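Local coordinates for protein putative (Helicobacter pylori, PDB 4O8S) that probably acts as a nucleotidyltransferase, belonging to that superfamily and to the AbiEii family of type IV toxin-antitoxin toxins, at residues N19-M25 with I54-R59; A147-F151 with L195-M200. All blocks are in the same frame, centred on the assembly; numbering follows the deposited sequence.

How the contacts relate
From the N terminus, helix 4-19 runs out into the loop that leads to strand 26-27. Contact 1 sets the helix end and loop 19-25 against 54-59, which leads into helix 56-63, closing a 28-residue excursion that includes helix 29-36 and strand 46-50. After the remaining strands, the chain becomes helical. Contact 2 sets residues 147-151 of helix 147-159 against the linker 195-200 between helices 179-192 and 202-231, closing a 43-residue excursion that is mostly helix and has no strand. The two closures follow in series, neither enclosing nor crossing the other. The centres of contact 1 and contact 2 are 31 Å apart, on opposite sides of the chain's centre.

Contact 1 (N19-M25 with I54-R59); sequences NLADTPM and INLLGR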
loop_
_atom_site.group_PDB
_atom_site.type_symbol
_atom_site.label_atom_id
_atom_site.label_comp_id
_atom_site.label_asym_id
_atom_site.label_seq_id
_atom_site.Cartn_x
_atom_site.Cartn_y
_atom_site.Cartn_z
ATOM N N ASN A 19 7.463 15.673 -5.360
ATOM C CA ASN A 19 8.288 16.044 -6.512
ATOM C C ASN A 19 7.807 15.386 -7.800
ATOM O O ASN A 19 7.856 15.992 -8.866
ATOM C CB ASN A 19 9.765 15.711 -6.287
ATOM C CG ASN A 19 10.665 16.279 -7.384
ATOM O OD1 ASN A 19 10.783 15.707 -8.476
ATOM N ND2 ASN A 19 11.291 17.417 -7.100
ATOM N N LEU A 20 7.302 14.163 -7.698
ATOM C CA LEU A 20 6.884 13.417 -8.883
ATOM C C LEU A 20 5.463 13.727 -9.362
ATOM O O LEU A 20 4.973 13.090 -10.301
ATOM C CB LEU A 20 7.026 11.916 -8.631
ATOM C CG LEU A 20 8.436 11.457 -8.243
ATOM C CD1 LEU A 20 8.423 10.023 -7.721
ATOM C CD2 LEU A 20 9.378 11.578 -9.446
ATOM N N ALA A 21 4.800 14.705 -8.748
ATOM C CA ALA A 21 3.403 14.999 -9.103
ATOM C C ALA A 21 3.203 15.480 -10.551
ATOM O O ALA A 21 2.100 15.363 -11.111
ATOM C CB ALA A 21 2.798 15.987 -8.119
ATOM N N ASP A 22 4.260 16.012 -11.161
ATOM C CA ASP A 22 4.174 16.424 -12.560
ATOM C C ASP A 22 4.683 15.366 -13.547
ATOM O O ASP A 22 4.827 15.648 -14.737
ATOM C CB ASP A 22 4.891 17.760 -12.778
ATOM C CG ASP A 22 6.353 17.714 -12.371
ATOM O OD1 ASP A 22 6.749 16.772 -11.655
ATOM O OD2 ASP A 22 7.110 18.634 -12.751
ATOM N N THR A 23 4.942 14.150 -13.058
ATOM C CA THR A 23 5.352 13.033 -13.920
ATOM C C THR A 23 4.198 12.036 -14.006
ATOM O O THR A 23 3.167 12.238 -13.359
ATOM C CB THR A 23 6.575 12.319 -13.344
ATOM O OG1 THR A 23 6.156 11.504 -12.244
ATOM C CG2 THR A 23 7.626 13.331 -12.885
ATOM N N PRO A 24 4.345 10.961 -14.808
ATOM C CA PRO A 24 3.219 10.016 -14.808
ATOM C C PRO A 24 3.312 8.955 -13.701
ATOM O O PRO A 24 2.506 8.022 -13.706
ATOM C CB PRO A 24 3.326 9.335 -16.185
ATOM C CG PRO A 24 4.369 10.138 -16.967
ATOM C CD PRO A 24 5.276 10.691 -15.924
HETATM N N MSE A 25 4.276 9.088 -12.792
HETATM C CA MSE A 25 4.444 8.153 -11.670
HETATM C C MSE A 25 3.207 8.108 -10.759
HETATM O O MSE A 25 2.710 9.148 -10.344
HETATM C CB MSE A 25 5.646 8.577 -10.827
HETATM C CG MSE A 25 6.952 8.517 -11.573
HETATM SE SE MSE A 25 7.766 6.712 -11.398
HETATM C CE MSE A 25 8.686 6.928 -9.713
ATOM N N ILE A 54 11.459 7.931 -16.682
ATOM C CA ILE A 54 11.658 9.325 -16.283
ATOM C C ILE A 54 13.069 9.520 -15.703
ATOM O O ILE A 54 13.839 8.554 -15.586
ATOM C CB ILE A 54 10.622 9.775 -15.224
ATOM C CG1 ILE A 54 10.880 9.070 -13.892
ATOM C CG2 ILE A 54 9.196 9.529 -15.707
ATOM C CD1 ILE A 54 10.848 9.996 -12.679
ATOM N N ASN A 55 13.414 10.756 -15.338
ATOM C CA ASN A 55 14.702 11.006 -14.699
ATOM C C ASN A 55 14.570 10.811 -13.189
ATOM O O ASN A 55 14.598 11.774 -12.416
ATOM C CB ASN A 55 15.244 12.408 -15.045
ATOM C CG ASN A 55 16.699 12.625 -14.580
ATOM O OD1 ASN A 55 17.340 11.725 -14.013
ATOM N ND2 ASN A 55 17.223 13.827 -14.834
ATOM N N LEU A 56 14.442 9.550 -12.784
ATOM C CA LEU A 56 14.229 9.190 -11.393
ATOM C C LEU A 56 15.340 9.719 -10.498
ATOM O O LEU A 56 15.075 10.364 -9.478
ATOM C CB LEU A 56 14.119 7.666 -11.266
ATOM C CG LEU A 56 13.657 7.116 -9.915
ATOM C CD1 LEU A 56 14.819 6.903 -8.961
ATOM C CD2 LEU A 56 12.588 8.036 -9.290
ATOM N N LEU A 57 16.581 9.424 -10.873
ATOM C CA LEU A 57 17.744 9.890 -10.128
ATOM C C LEU A 57 17.734 11.411 -9.922
ATOM O O LEU A 57 18.033 11.903 -8.825
ATOM C CB LEU A 57 19.032 9.461 -10.838
ATOM C CG LEU A 57 19.350 7.967 -10.823
ATOM C CD1 LEU A 57 20.736 7.716 -11.412
ATOM C CD2 LEU A 57 19.269 7.450 -9.415
ATOM N N GLY A 58 17.371 12.145 -10.972
ATOM C CA GLY A 58 17.348 13.597 -10.904
ATOM C C GLY A 58 16.250 14.136 -10.003
ATOM O O GLY A 58 16.490 15.013 -9.166
ATOM N N ARG A 59 15.037 13.621 -10.175
ATOM C CA ARG A 59 13.917 14.055 -9.347
ATOM C C ARG A 59 14.197 13.752 -7.876
ATOM O O ARG A 59 13.945 14.582 -6.994
ATOM C CB ARG A 59 12.616 13.379 -9.793
ATOM C CG ARG A 59 12.331 13.473 -11.289
ATOM C CD ARG A 59 12.214 14.920 -11.754
ATOM N NE ARG A 59 11.046 15.562 -11.168
ATOM C CZ ARG A 59 10.021 16.051 -11.862
ATOM N NH1 ARG A 59 10.013 16.003 -13.194
ATOM N NH2 ARG A 59 9.000 16.605 -11.214
#
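Arg-59 is the key side chain here: with chi1 to chi3 all in m wells it folds back from helix 56-63 and brings its guanidinium to the end of helix 4-19. The t rotamer of Asn-19 turns OD1 to meet it, and Arg-59 NE donates to Asn-19 OD1 at 2.7 Å and a nearly straight 174°, the firmest bond of the contact. Arg-59 NH2 also donates to the backbone Asn-19 O (2.7 Å, a bent 134°), and Asp-22, chi1 p, adds a salt bridge. The modelled 2.3 Å between Asp-22 OD1 and Arg-59 NH2 is too short, however, so both atoms are uncertainly placed and both NH2 interactions are best read qualitatively. Thr-23 CG2 lies over one guanidinium face, 3.6 Å from Arg-59 NH1. In this nucleotidyltransferase-type alpha/beta fold, the contact joins the end of helix 4-19 and the loop after it to the start of helix 56-63 and the residues leading into it, beside the mixed sheet, where Leu-20 and Met-25 also touch Phe-48. Thr-23 (chi1 76°) makes an ST turn: Met-25 N donates to Thr-23 OG1 at 3.1 Å. Ile-54 CD1 reaches Leu-20 CD2 (3.9 Å) and Met-25 CG (4.3 Å), and Ile-54 CG2 meets Pro-24 CD (4.1 Å). Selenomethionine Met-25, m at all three chi angles, curls so that CE lies 4.1 Å from Leu-56 CD2.

Contact 2 (A147-F151 with L195-M200); sequences ARDLF and LLNQIM
In the helical part of this nucleotidyltransferase-superfamily protein, residues 147-151 of helix 147-159 pack against the non-helical linker between helices 179-192 and 202-231. No hydrogen bond crosses between the segments; the fit is mainly apolar, with the Arg-148 guanidinium face also taking part, and buries 397 Å². Residues 147-151 are helical, Phe-151 N bonding to Ala-147 O at 3.0 Å. Residues 195-200 form a tight turn (phi/psi -125/-35 at Leu-196, -125/-15 at Ile-199, extended -106/129 at Met-200) in which Leu-196 O accepts from Ile-199 N and Met-200 N, each at 2.9 Å. The CA atoms nearest each other are those of Arg-148 and Leu-196 (7.5 Å) and of Phe-151 and Met-200 (7.7 Å). Leu-196 (m, t) fills a hollow lined by Ala-147, Arg-148 and the Phe-151 ring: its CD1 meets Ala-147 CB (3.5 Å) and Arg-148 CG (4.0 Å), its CD2 Phe-151 CD2 (3.8 Å). Phe-151 (chi1 t) also touches Ile-199 CD1 through CE2 at 4.0 Å. Arg-148, extended beyond chi1, pairs with Asp-193 in a salt bridge, while Leu-195 CD1 lies over one guanidinium face, 3.5 Å from Arg-148 NH2. Selenomethionine Met-200, t at every chi angle, puts CE into a second hollow, 4.1 Å from Ala-147 O, 3.9 Å from both Leu-150 CG and Phe-151 CB, and 3.6 Å from Phe-151 N.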
loop_
_atom_site.group_PDB
_atom_site.type_symbol
_atom_site.label_atom_id
_atom_site.label_comp_id
_atom_site.label_asym_id
_atom_site.label_seq_id
_atom_site.Cartn_x
_atom_site.Cartn_y
_atom_site.Cartn_z
ATOM N N ALA A 147 1.765 -10.485 7.340
ATOM C CA ALA A 147 0.641 -10.073 8.162
ATOM C C ALA A 147 0.106 -8.684 7.781
ATOM O O ALA A 147 -1.069 -8.370 8.025
ATOM C CB ALA A 147 1.027 -10.120 9.616
ATOM N N ARG A 148 0.970 -7.859 7.192
ATOM C CA ARG A 148 0.564 -6.536 6.716
ATOM C C ARG A 148 -0.602 -6.616 5.757
ATOM O O ARG A 148 -1.431 -5.704 5.721
ATOM C CB ARG A 148 1.732 -5.837 6.029
ATOM C CG ARG A 148 2.795 -5.381 6.996
ATOM C CD ARG A 148 4.121 -5.069 6.293
ATOM N NE ARG A 148 5.196 -4.975 7.278
ATOM C CZ ARG A 148 6.421 -4.505 7.029
ATOM N NH1 ARG A 148 6.750 -4.057 5.816
ATOM N NH2 ARG A 148 7.317 -4.479 8.007
ATOM N N ASP A 149 -0.671 -7.691 4.972
ATOM C CA ASP A 149 -1.768 -7.845 4.031
ATOM C C ASP A 149 -3.097 -7.945 4.787
ATOM O O ASP A 149 -4.123 -7.393 4.364
ATOM C CB ASP A 149 -1.554 -9.082 3.161
ATOM C CG ASP A 149 -0.349 -8.942 2.237
ATOM O OD1 ASP A 149 0.065 -7.788 1.977
ATOM O OD2 ASP A 149 0.184 -9.985 1.777
ATOM N N LEU A 150 -3.071 -8.654 5.910
ATOM C CA LEU A 150 -4.268 -8.806 6.730
ATOM C C LEU A 150 -4.645 -7.487 7.393
ATOM O O LEU A 150 -5.808 -7.073 7.348
ATOM C CB LEU A 150 -4.047 -9.880 7.797
ATOM C CG LEU A 150 -5.244 -10.110 8.719
ATOM C CD1 LEU A 150 -6.497 -10.453 7.918
ATOM C CD2 LEU A 150 -4.936 -11.216 9.707
ATOM N N PHE A 151 -3.661 -6.826 7.999
ATOM C CA PHE A 151 -3.887 -5.537 8.638
ATOM C C PHE A 151 -4.517 -4.564 7.645
ATOM O O PHE A 151 -5.515 -3.884 7.937
ATOM C CB PHE A 151 -2.552 -4.953 9.088
ATOM C CG PHE A 151 -2.680 -3.664 9.865
ATOM C CD1 PHE A 151 -2.842 -2.443 9.208
ATOM C CD2 PHE A 151 -2.634 -3.674 11.260
ATOM C CE1 PHE A 151 -2.966 -1.245 9.930
ATOM C CE2 PHE A 151 -2.767 -2.486 11.998
ATOM C CZ PHE A 151 -2.928 -1.269 11.329
ATOM N N LEU A 195 6.464 -3.304 12.678
ATOM C CA LEU A 195 5.440 -2.343 12.259
ATOM C C LEU A 195 4.045 -2.757 12.761
ATOM O O LEU A 195 3.091 -1.967 12.709
ATOM C CB LEU A 195 5.460 -2.154 10.732
ATOM C CG LEU A 195 6.773 -1.611 10.128
ATOM C CD1 LEU A 195 6.595 -1.150 8.684
ATOM C CD2 LEU A 195 7.345 -0.483 10.967
ATOM N N LEU A 196 3.941 -3.985 13.274
ATOM C CA LEU A 196 2.658 -4.558 13.681
ATOM C C LEU A 196 2.606 -5.041 15.124
ATOM O O LEU A 196 1.552 -4.967 15.770
ATOM C CB LEU A 196 2.304 -5.746 12.783
ATOM C CG LEU A 196 2.219 -5.539 11.272
ATOM C CD1 LEU A 196 2.028 -6.876 10.571
ATOM C CD2 LEU A 196 1.091 -4.567 10.920
ATOM N N ASN A 197 3.727 -5.562 15.618
ATOM C CA ASN A 197 3.717 -6.328 16.865
ATOM C C ASN A 197 3.240 -5.573 18.106
ATOM O O ASN A 197 2.792 -6.195 19.070
ATOM C CB ASN A 197 5.063 -7.051 17.115
ATOM C CG ASN A 197 6.261 -6.109 17.125
ATOM O OD1 ASN A 197 6.134 -4.917 17.415
ATOM N ND2 ASN A 197 7.444 -6.649 16.814
ATOM N N GLN A 198 3.319 -4.245 18.082
ATOM C CA GLN A 198 2.854 -3.448 19.218
ATOM C C GLN A 198 1.435 -2.895 19.038
ATOM O O GLN A 198 0.872 -2.329 19.974
ATOM C CB GLN A 198 3.821 -2.295 19.504
ATOM C CG GLN A 198 5.226 -2.737 19.903
ATOM C CD GLN A 198 5.212 -3.732 21.055
ATOM O OE1 GLN A 198 5.460 -4.930 20.864
ATOM N NE2 GLN A 198 4.912 -3.240 22.262
ATOM N N ILE A 199 0.847 -3.055 17.851
ATOM C CA ILE A 199 -0.460 -2.438 17.597
ATOM C C ILE A 199 -1.575 -3.386 17.138
ATOM O O ILE A 199 -2.755 -3.033 17.156
ATOM C CB ILE A 199 -0.348 -1.283 16.571
ATOM C CG1 ILE A 199 0.210 -1.800 15.240
ATOM C CG2 ILE A 199 0.516 -0.167 17.121
ATOM C CD1 ILE A 199 0.130 -0.782 14.101
HETATM N N MSE A 200 -1.209 -4.589 16.726
HETATM C CA MSE A 200 -2.183 -5.453 16.103
HETATM C C MSE A 200 -2.617 -6.595 17.024
HETATM O O MSE A 200 -1.775 -7.283 17.616
HETATM C CB MSE A 200 -1.628 -5.986 14.787
HETATM C CG MSE A 200 -2.647 -6.746 13.981
HETATM SE SE MSE A 200 -1.746 -7.579 12.431
HETATM C CE MSE A 200 -3.335 -8.004 11.402
#